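Local coordinates for protein Xaa-Pro dipeptidase (Mycobacterium tuberculosis, PDB 5E2C) that probably acts as a metal-dependent exopeptidase of the prolidase family, of which this chain is the N-terminal domain, at residues Leu52-Asp55 and Gln61-Ser64. Numbering follows the deposited sequence.
Sequences LATD and QAAS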
loop_
_atom_site.group_PDB
_atom_site.type_symbol
_atom_site.label_atom_id
_atom_site.label_comp_id
_atom_site.label_asym_id
_atom_site.label_seq_id
_atom_site.Cartn_x
_atom_site.Cartn_y
_atom_site.Cartn_z
ATOM N N LEU A 52 2.130 -20.229 -7.500
ATOM C CA LEU A 52 1.154 -19.670 -6.559
ATOM C C LEU A 52 1.705 -19.820 -5.149
ATOM O O LEU A 52 2.295 -20.837 -4.835
ATOM C CB LEU A 52 -0.179 -20.411 -6.684
ATOM C CG LEU A 52 -1.332 -19.955 -5.794
ATOM C CD1 LEU A 52 -1.862 -18.607 -6.247
ATOM C CD2 LEU A 52 -2.447 -20.988 -5.874
ATOM N N ALA A 53 1.550 -18.794 -4.320
ATOM C CA ALA A 53 1.875 -18.879 -2.907
ATOM C C ALA A 53 0.666 -18.491 -2.073
ATOM O O ALA A 53 -0.037 -17.503 -2.362
ATOM C CB ALA A 53 3.061 -17.995 -2.555
ATOM N N THR A 54 0.423 -19.286 -1.041
ATOM C CA THR A 54 -0.611 -18.988 -0.058
ATOM C C THR A 54 -0.161 -19.505 1.294
ATOM O O THR A 54 0.936 -20.013 1.424
ATOM C CB THR A 54 -1.980 -19.565 -0.479
ATOM O OG1 THR A 54 -2.985 -19.105 0.431
ATOM C CG2 THR A 54 -1.963 -21.076 -0.491
ATOM N N ASP A 55 -0.975 -19.335 2.318
ATOM C CA ASP A 55 -0.596 -19.842 3.635
ATOM C C ASP A 55 -1.306 -21.167 3.941
ATOM O O ASP A 55 -2.132 -21.642 3.160
ATOM C CB ASP A 55 -0.822 -18.775 4.705
ATOM C CG ASP A 55 -2.274 -18.362 4.834
ATOM O OD1 ASP A 55 -3.052 -19.165 5.343
ATOM O OD2 ASP A 55 -2.627 -17.213 4.476
ATOM N N GLN A 61 -7.364 -26.030 -0.501
ATOM C CA GLN A 61 -8.098 -25.240 -1.494
ATOM C C GLN A 61 -7.245 -24.921 -2.714
ATOM O O GLN A 61 -7.722 -24.983 -3.839
ATOM C CB GLN A 61 -8.615 -23.939 -0.888
ATOM C CG GLN A 61 -9.505 -23.132 -1.820
ATOM C CD GLN A 61 -10.206 -21.988 -1.121
ATOM O OE1 GLN A 61 -10.549 -22.082 0.070
ATOM N NE2 GLN A 61 -10.442 -20.909 -1.845
ATOM N N ALA A 62 -5.987 -24.557 -2.499
ATOM C CA ALA A 62 -5.107 -24.267 -3.625
ATOM C C ALA A 62 -4.884 -25.538 -4.448
ATOM O O ALA A 62 -4.791 -25.492 -5.671
ATOM C CB ALA A 62 -3.782 -23.686 -3.145
ATOM N N ALA A 63 -4.824 -26.685 -3.778
ATOM C CA ALA A 63 -4.623 -27.941 -4.484
ATOM C C ALA A 63 -5.801 -28.281 -5.393
ATOM O O ALA A 63 -5.591 -28.776 -6.496
ATOM C CB ALA A 63 -4.355 -29.083 -3.514
ATOM N N SER A 64 -7.022 -28.022 -4.938
ATOM C CA SER A 64 -8.216 -28.300 -5.736
ATOM C C SER A 64 -8.524 -27.223 -6.770
ATOM O O SER A 64 -9.029 -27.547 -7.841
ATOM C CB SER A 64 -9.458 -28.537 -4.861
ATOM O OG SER A 64 -9.866 -27.371 -4.188
#
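Leu52 and Thr54 meet Ala62 in a small, buried contact, made by methyl groups alone, that seats the short helix 59-65 on one face of strand 51-54. The single methyl of Ala62 does all the touching from the helix side: its CB lies 4.1 Å from Leu52 CD2 and equally 4.1 Å from Thr54 CG2. It thus reaches two alternate residues of the strand, whose side chains emerge on the same face, while Ala53 between them points away from the helix and touches Val77 and Leu81 of helix 77-87. In Thr54, with OG1 anti to the backbone N (chi1 -173°), CG2 falls between N and the carbonyl carbon, and it is this methyl that meets Ala62; OG1 of this buried residue is hydrogen-bonded to the backbone O of Asn38. The arrangement belongs to a beta-alpha-beta unit, strand 51-54, helix 59-65 and strand 70-73, in the mixed sheet of the creatinase/prolidase N-terminal domain. The CA atoms of Thr54 and Ala62, the nearest pair across the segments, are 7.8 Å apart, a gap bridged by one methyl from each side. No hydrogen bond crosses between the two segments, and just 84 Å² is buried between them. Phe34 touches Leu52, Thr54 and Ala62 alike, and Val71 of the neighbouring parallel strand touches both Leu52 and Ala62.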